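Local coordinates for protein heavy metal cation tricomponent efflux pump ZneA(CzcA-like) (Cupriavidus metallidurans, PDB 4K0J) that acts as a Zn(II)/proton antiporter, the inner-membrane RND component of a three-part heavy metal efflux system, at residues C[592-596]-C[606-610]; C[644-648]-C[697-701]; C[131-135]-C[651-656]. One frame throughout, in Å; residues are numbered along the deposited sequence.

Interaction 1 (C[592-596]-C[606-610]); sequences TQVGR and PSHIE
This antiparallel contact pairs the second and third strands, in chain order, of a β-α-β-β-α-β, ferredoxin-like unit, matching the PC1 subdomain of RND porter domains. Residues 597-605 loop between the segments. The short strand axes approach to 4.6 Å with an angle of 157° between their directions. Q593 and E610 form the hydrogen-bonded pair: Q593 N donates to E610 O (2.7 Å) and E610 N to Q593 O (3.3 Å). Beside it, V594 and I609 form a non-hydrogen-bonded pair, CA to CA 4.2 Å. Q593 (m, t) and E610 (m, t) share one face, but Q593 NE2 stays 3.7 Å from E610 OE2, and E610 OE1 bonds instead to Q558, which also binds the t rotamer of H608. V594, its chi1 off-well at 20°, and I609 (m, t) share the other face; V594 CB lies 4.0 Å from I609 CG1, and helix 567-581 touches V594. V594 CG2 also reaches P606 CB at 4.4 Å. G595, at phi/psi 86/-152, has a conformation where a CB would jam against the preceding carbonyl; its CA sits 4.1 Å from P606 CA. The ladder finishes with G595 N donating to H608 O at 3.1 Å.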
loop_
_atom_site.group_PDB
_atom_site.type_symbol
_atom_site.label_atom_id
_atom_site.label_comp_id
_atom_site.label_asym_id
_atom_site.label_seq_id
_atom_site.Cartn_x
_atom_site.Cartn_y
_atom_site.Cartn_z
ATOM N N THR C 592 -15.571 -36.137 12.737
ATOM C CA THR C 592 -16.352 -35.918 11.526
ATOM C C THR C 592 -16.973 -34.531 11.537
ATOM O O THR C 592 -17.449 -34.057 12.574
ATOM C CB THR C 592 -17.490 -36.959 11.363
ATOM O OG1 THR C 592 -18.485 -36.760 12.378
ATOM C CG2 THR C 592 -16.949 -38.381 11.450
ATOM N N GLN C 593 -16.961 -33.884 10.376
ATOM C CA GLN C 593 -17.674 -32.631 10.195
ATOM C C GLN C 593 -18.734 -32.803 9.118
ATOM O O GLN C 593 -18.523 -32.428 7.963
ATOM C CB GLN C 593 -16.715 -31.528 9.774
ATOM C CG GLN C 593 -15.492 -31.407 10.642
ATOM C CD GLN C 593 -14.514 -30.406 10.089
ATOM O OE1 GLN C 593 -13.380 -30.303 10.557
ATOM N NE2 GLN C 593 -14.943 -29.661 9.075
ATOM N N VAL C 594 -19.874 -33.377 9.482
ATOM C CA VAL C 594 -20.931 -33.544 8.495
ATOM C C VAL C 594 -21.709 -32.245 8.376
ATOM O O VAL C 594 -22.060 -31.634 9.381
ATOM C CB VAL C 594 -21.861 -34.762 8.802
ATOM C CG1 VAL C 594 -21.762 -35.178 10.260
ATOM C CG2 VAL C 594 -23.305 -34.460 8.422
ATOM N N GLY C 595 -21.944 -31.801 7.149
ATOM C CA GLY C 595 -22.736 -30.610 6.933
ATOM C C GLY C 595 -21.948 -29.318 7.007
ATOM O O GLY C 595 -20.744 -29.293 6.732
ATOM N N ARG C 596 -22.636 -28.243 7.385
ATOM C CA ARG C 596 -22.064 -26.896 7.363
ATOM C C ARG C 596 -21.860 -26.322 8.764
ATOM O O ARG C 596 -22.391 -26.839 9.745
ATOM C CB ARG C 596 -22.958 -25.957 6.548
ATOM C CG ARG C 596 -24.298 -25.664 7.209
ATOM C CD ARG C 596 -25.209 -24.834 6.317
ATOM N NE ARG C 596 -25.585 -25.548 5.100
ATOM C CZ ARG C 596 -26.378 -25.048 4.160
ATOM N NH1 ARG C 596 -26.883 -23.829 4.296
ATOM N NH2 ARG C 596 -26.667 -25.764 3.084
ATOM N N PRO C 606 -25.575 -32.112 4.301
ATOM C CA PRO C 606 -25.337 -33.255 5.193
ATOM C C PRO C 606 -24.770 -34.466 4.458
ATOM O O PRO C 606 -24.177 -35.353 5.078
ATOM C CB PRO C 606 -26.732 -33.572 5.730
ATOM C CG PRO C 606 -27.449 -32.278 5.676
ATOM C CD PRO C 606 -26.946 -31.586 4.445
ATOM N N SER C 607 -24.948 -34.499 3.143
ATOM C CA SER C 607 -24.409 -35.585 2.338
ATOM C C SER C 607 -22.905 -35.429 2.180
ATOM O O SER C 607 -22.228 -36.326 1.687
ATOM C CB SER C 607 -25.091 -35.641 0.970
ATOM O OG SER C 607 -25.075 -34.373 0.337
ATOM N N HIS C 608 -22.384 -34.285 2.607
ATOM C CA HIS C 608 -20.948 -34.052 2.571
ATOM C C HIS C 608 -20.338 -34.131 3.958
ATOM O O HIS C 608 -20.854 -33.555 4.904
ATOM C CB HIS C 608 -20.626 -32.694 1.958
ATOM C CG HIS C 608 -19.164 -32.386 1.937
ATOM N ND1 HIS C 608 -18.512 -31.795 2.998
ATOM C CD2 HIS C 608 -18.221 -32.604 0.991
ATOM C CE1 HIS C 608 -17.233 -31.654 2.701
ATOM N NE2 HIS C 608 -17.030 -32.133 1.489
ATOM N N ILE C 609 -19.235 -34.854 4.074
ATOM C CA ILE C 609 -18.501 -34.886 5.321
ATOM C C ILE C 609 -17.042 -34.628 5.030
ATOM O O ILE C 609 -16.516 -35.035 3.994
ATOM C CB ILE C 609 -18.596 -36.252 6.047
ATOM C CG1 ILE C 609 -19.995 -36.855 5.947
ATOM C CG2 ILE C 609 -18.202 -36.111 7.509
ATOM C CD1 ILE C 609 -20.134 -38.137 6.732
ATOM N N GLU C 610 -16.399 -33.929 5.951
ATOM C CA GLU C 610 -14.959 -33.873 6.005
ATOM C C GLU C 610 -14.575 -34.499 7.322
ATOM O O GLU C 610 -15.101 -34.126 8.368
ATOM C CB GLU C 610 -14.472 -32.434 5.939
ATOM C CG GLU C 610 -14.463 -31.848 4.545
ATOM C CD GLU C 610 -13.975 -30.421 4.532
ATOM O OE1 GLU C 610 -13.255 -30.046 3.583
ATOM O OE2 GLU C 610 -14.309 -29.676 5.479
#

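Interaction 2 (C[644-648]-C[697-701])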
loop_
_atom_site.group_PDB
_atom_site.type_symbol
_atom_site.label_atom_id
_atom_site.label_comp_id
_atom_site.label_asym_id
_atom_site.label_seq_id
_atom_site.Cartn_x
_atom_site.Cartn_y
_atom_site.Cartn_z
ATOM N N THR C 644 -21.052 -44.856 1.851
ATOM C CA THR C 644 -19.941 -44.026 2.299
ATOM C C THR C 644 -18.784 -43.998 1.307
ATOM O O THR C 644 -17.884 -44.830 1.380
ATOM C CB THR C 644 -19.398 -44.541 3.637
ATOM O OG1 THR C 644 -20.482 -44.743 4.549
ATOM C CG2 THR C 644 -18.417 -43.555 4.233
ATOM N N GLN C 645 -18.804 -43.042 0.386
ATOM C CA GLN C 645 -17.663 -42.820 -0.502
ATOM C C GLN C 645 -16.586 -41.940 0.156
ATOM O O GLN C 645 -16.884 -40.851 0.647
ATOM C CB GLN C 645 -18.128 -42.196 -1.814
ATOM C CG GLN C 645 -19.164 -43.012 -2.535
ATOM C CD GLN C 645 -19.090 -42.826 -4.036
ATOM O OE1 GLN C 645 -18.173 -43.328 -4.690
ATOM N NE2 GLN C 645 -20.053 -42.095 -4.594
ATOM N N VAL C 646 -15.337 -42.404 0.150
ATOM C CA VAL C 646 -14.288 -41.764 0.941
ATOM C C VAL C 646 -13.071 -41.291 0.149
ATOM O O VAL C 646 -12.343 -42.100 -0.427
ATOM C CB VAL C 646 -13.790 -42.708 2.036
ATOM C CG1 VAL C 646 -12.664 -42.062 2.808
ATOM C CG2 VAL C 646 -14.932 -43.092 2.958
ATOM N N GLY C 647 -12.845 -39.978 0.147
ATOM C CA GLY C 647 -11.674 -39.400 -0.489
ATOM C C GLY C 647 -10.527 -39.307 0.495
ATOM O O GLY C 647 -10.736 -38.942 1.652
ATOM N N PHE C 648 -9.319 -39.632 0.037
ATOM C CA PHE C 648 -8.141 -39.669 0.903
ATOM C C PHE C 648 -7.128 -38.548 0.636
ATOM O O PHE C 648 -6.637 -38.385 -0.485
ATOM C CB PHE C 648 -7.443 -41.020 0.784
ATOM C CG PHE C 648 -8.060 -42.099 1.618
ATOM C CD1 PHE C 648 -7.602 -42.346 2.899
ATOM C CD2 PHE C 648 -9.087 -42.878 1.120
ATOM C CE1 PHE C 648 -8.163 -43.352 3.674
ATOM C CE2 PHE C 648 -9.651 -43.883 1.893
ATOM C CZ PHE C 648 -9.186 -44.118 3.171
ATOM N N GLN C 697 -7.183 -44.191 -7.607
ATOM C CA GLN C 697 -7.656 -44.858 -6.401
ATOM C C GLN C 697 -9.101 -44.510 -6.058
ATOM O O GLN C 697 -9.972 -45.377 -6.087
ATOM C CB GLN C 697 -6.736 -44.563 -5.219
ATOM C CG GLN C 697 -6.718 -45.671 -4.185
ATOM C CD GLN C 697 -5.967 -46.902 -4.657
ATOM O OE1 GLN C 697 -5.434 -46.933 -5.764
ATOM N NE2 GLN C 697 -5.913 -47.926 -3.809
ATOM N N ASP C 698 -9.354 -43.252 -5.719
ATOM C CA ASP C 698 -10.720 -42.802 -5.496
ATOM C C ASP C 698 -11.144 -41.988 -6.710
ATOM O O ASP C 698 -10.320 -41.283 -7.280
ATOM C CB ASP C 698 -10.810 -41.951 -4.231
ATOM C CG ASP C 698 -10.093 -42.582 -3.049
ATOM O OD1 ASP C 698 -10.609 -43.574 -2.493
ATOM O OD2 ASP C 698 -9.013 -42.079 -2.670
ATOM N N VAL C 699 -12.408 -42.113 -7.120
ATOM C CA VAL C 699 -12.958 -41.317 -8.221
ATOM C C VAL C 699 -14.419 -40.980 -7.963
ATOM O O VAL C 699 -15.226 -41.877 -7.732
ATOM C CB VAL C 699 -12.886 -42.051 -9.583
ATOM C CG1 VAL C 699 -13.755 -41.337 -10.618
ATOM C CG2 VAL C 699 -11.458 -42.148 -10.084
ATOM N N ILE C 700 -14.765 -39.695 -8.008
ATOM C CA ILE C 700 -16.163 -39.288 -7.854
ATOM C C ILE C 700 -16.485 -38.008 -8.608
ATOM O O ILE C 700 -15.590 -37.290 -9.037
ATOM C CB ILE C 700 -16.547 -39.097 -6.380
ATOM C CG1 ILE C 700 -15.308 -38.780 -5.544
ATOM C CG2 ILE C 700 -17.245 -40.333 -5.846
ATOM C CD1 ILE C 700 -15.553 -38.842 -4.050
ATOM N N ILE C 701 -17.774 -37.736 -8.782
ATOM C CA ILE C 701 -18.208 -36.462 -9.340
ATOM C C ILE C 701 -18.414 -35.496 -8.188
ATOM O O ILE C 701 -19.310 -35.692 -7.368
ATOM C CB ILE C 701 -19.526 -36.592 -10.130
ATOM C CG1 ILE C 701 -19.309 -37.404 -11.410
ATOM C CG2 ILE C 701 -20.093 -35.213 -10.463
ATOM C CD1 ILE C 701 -20.524 -37.451 -12.312
#
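I700 lies against the side chain of Q645: its CG2 comes 3.3 Å from Q645 OE1, and I700 buries more area here (64 Å²) than any other residue of the pair. Both CA-to-CB bonds point at the opposing segment, and T560 of strand 554-560 touches both side chains. Two residues earlier, D698 points the same way and fills the space in front of V646, G647 and F648. Its OD1 is 3.1 Å from V646 O, yet both atoms are acceptors, so this is proximity without a bond. D698 OD2 sits near the plane of the F648 ring, at its edge, 3.9 Å from F648 CD2. The carboxylate finds its polar partners elsewhere, in a salt bridge to R815 and a hydrogen bond to N813. R815 and N813 also touch F648, whose ring packs on helix 627-638.

The backbones do not pair. The nearest CA atoms, G647 and D698, are 6.1 Å apart, Q645 and I700 8.3 Å, and no hydrogen bond crosses, so the contact, 225 Å² in all, is made by side chains reaching over. Strands 645-649 and 699-701 are outermost in two different sheets, each belonging to a ferredoxin-like unit. The arrangement therefore marks the junction of two porter subdomains, corresponding to PC1 and PC2 of RND pumps.

Interaction 3 (C[131-135]-C[651-656]); sequences TSPIG and PMIDGV
A tight turn here packs on the first turn of a helix, with no hydrogen bond between them. In 131-135 a type I turn runs from S132 to G135, with P133 at phi/psi -58/-11 and I134 at -111/25, closed by G135 N to S132 O at 2.7 Å. S132 OG accepts from I134 N (3.2 Å), making an ST turn. Along 651-656, P651 comes first and only grazes the turn, its O 4.5 Å from P133 O. M652 (m, t, chi3 93°) follows. Although its CA-to-CB bond points sideways, its CE meets I134 CB at 3.5 Å, while M652 O lies 3.5 Å from I134 CG2; I134 is p, t. I653 and D654 are already helical, and D654 turns to S649 and Q558. G655, the helix position facing P133, has its C 3.5 Å from P133 CB, and their CA atoms are 4.6 Å apart. A CB on G655 would fall 2.7 Å from P133 CB, a clash, so this close fit depends on glycine. V656 completes the contact: its CB is 4.2 Å from P133 CG and its CG1 4.0 Å from I134 CG2. The pairing buries 248 Å² and joins two porter subdomains, probably PN2 and PC1. The turn leads into strand 135-143, and R323 of helix 323-353 both bonds I134 O and touches M652; E552 accepts from M652 N, and helix 653-660 follows strand 645-649 in the chain.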
loop_
_atom_site.group_PDB
_atom_site.type_symbol
_atom_site.label_atom_id
_atom_site.label_comp_id
_atom_site.label_asym_id
_atom_site.label_seq_id
_atom_site.Cartn_x
_atom_site.Cartn_y
_atom_site.Cartn_z
ATOM N N THR C 131 -6.375 -15.918 5.440
ATOM C CA THR C 131 -5.631 -17.065 5.927
ATOM C C THR C 131 -5.283 -17.989 4.770
ATOM O O THR C 131 -5.962 -17.995 3.745
ATOM C CB THR C 131 -6.441 -17.848 6.986
ATOM O OG1 THR C 131 -5.807 -19.102 7.250
ATOM C CG2 THR C 131 -7.854 -18.115 6.494
ATOM N N SER C 132 -4.211 -18.753 4.940
ATOM C CA SER C 132 -3.806 -19.763 3.980
ATOM C C SER C 132 -4.596 -21.032 4.243
ATOM O O SER C 132 -5.043 -21.263 5.371
ATOM C CB SER C 132 -2.309 -20.038 4.123
ATOM O OG SER C 132 -1.921 -21.204 3.425
ATOM N N PRO C 133 -4.778 -21.868 3.207
ATOM C CA PRO C 133 -5.396 -23.190 3.363
ATOM C C PRO C 133 -4.648 -24.083 4.350
ATOM O O PRO C 133 -5.155 -25.143 4.714
ATOM C CB PRO C 133 -5.310 -23.782 1.954
ATOM C CG PRO C 133 -4.296 -22.949 1.244
ATOM C CD PRO C 133 -4.479 -21.583 1.797
ATOM N N ILE C 134 -3.456 -23.663 4.764
ATOM C CA ILE C 134 -2.718 -24.340 5.823
ATOM C C ILE C 134 -2.647 -23.482 7.085
ATOM O O ILE C 134 -1.734 -23.632 7.896
ATOM C CB ILE C 134 -1.285 -24.680 5.388
ATOM C CG1 ILE C 134 -0.474 -23.408 5.154
ATOM C CG2 ILE C 134 -1.298 -25.541 4.141
ATOM C CD1 ILE C 134 1.013 -23.640 5.175
ATOM N N GLY C 135 -3.615 -22.587 7.249
ATOM C CA GLY C 135 -3.641 -21.706 8.398
ATOM C C GLY C 135 -4.360 -22.298 9.594
ATOM O O GLY C 135 -4.323 -21.737 10.684
ATOM N N PRO C 651 -4.766 -32.962 6.098
ATOM C CA PRO C 651 -5.369 -31.706 6.555
ATOM C C PRO C 651 -4.771 -30.423 5.967
ATOM O O PRO C 651 -5.527 -29.497 5.693
ATOM C CB PRO C 651 -5.169 -31.764 8.069
ATOM C CG PRO C 651 -5.165 -33.214 8.374
ATOM C CD PRO C 651 -4.418 -33.837 7.231
ATOM N N MET C 652 -3.460 -30.352 5.773
ATOM C CA MET C 652 -2.871 -29.135 5.217
ATOM C C MET C 652 -2.943 -29.122 3.698
ATOM O O MET C 652 -3.373 -28.140 3.096
ATOM C CB MET C 652 -1.411 -28.975 5.643
ATOM C CG MET C 652 -1.181 -28.672 7.111
ATOM S SD MET C 652 0.587 -28.521 7.454
ATOM C CE MET C 652 0.827 -26.761 7.256
ATOM N N ILE C 653 -2.514 -30.222 3.086
ATOM C CA ILE C 653 -2.384 -30.301 1.633
ATOM C C ILE C 653 -3.724 -30.311 0.891
ATOM O O ILE C 653 -3.803 -29.869 -0.252
ATOM C CB ILE C 653 -1.517 -31.512 1.205
ATOM C CG1 ILE C 653 -1.049 -31.358 -0.242
ATOM C CG2 ILE C 653 -2.266 -32.819 1.406
ATOM C CD1 ILE C 653 -0.137 -30.184 -0.465
ATOM N N ASP C 654 -4.773 -30.804 1.545
ATOM C CA ASP C 654 -6.106 -30.846 0.948
ATOM C C ASP C 654 -6.581 -29.442 0.579
ATOM O O ASP C 654 -7.178 -29.227 -0.482
ATOM C CB ASP C 654 -7.096 -31.487 1.920
ATOM C CG ASP C 654 -8.447 -31.743 1.298
ATOM O OD1 ASP C 654 -8.626 -32.818 0.690
ATOM O OD2 ASP C 654 -9.333 -30.879 1.430
ATOM N N GLY C 655 -6.304 -28.490 1.464
ATOM C CA GLY C 655 -6.659 -27.104 1.234
ATOM C C GLY C 655 -6.029 -26.526 -0.017
ATOM O O GLY C 655 -6.726 -25.976 -0.866
ATOM N N VAL C 656 -4.711 -26.651 -0.131
ATOM C CA VAL C 656 -3.992 -26.096 -1.272
ATOM C C VAL C 656 -4.344 -26.855 -2.550
ATOM O O VAL C 656 -4.403 -26.261 -3.625
ATOM C CB VAL C 656 -2.448 -26.011 -1.022
ATOM C CG1 VAL C 656 -2.081 -26.573 0.342
ATOM C CG2 VAL C 656 -1.659 -26.705 -2.126
#

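Overall arrangement
The three contacts differ in kind as well as place. Interaction 1 is a buried backbone ladder inside one sheet; interactions 2 and 3 are partly buried, have no hydrogen bond between their segments and appear to join separate subdomains. Interaction 2 reaches interaction 1's sheet through its outermost strand, 645-649, and helix 653-660 carries the chain on to interaction 3. Their chemistry follows: peptide pairing in the first; a carboxylate against a carbonyl and a ring edge, and an isoleucine against a glutamine, in the second; apolar packing of P133 and I134 on M652, G655 and V656 in the third. Q558 bonds one segment of each: H608 and E610, the G647 backbone, and D654, which itself does not touch 131-135.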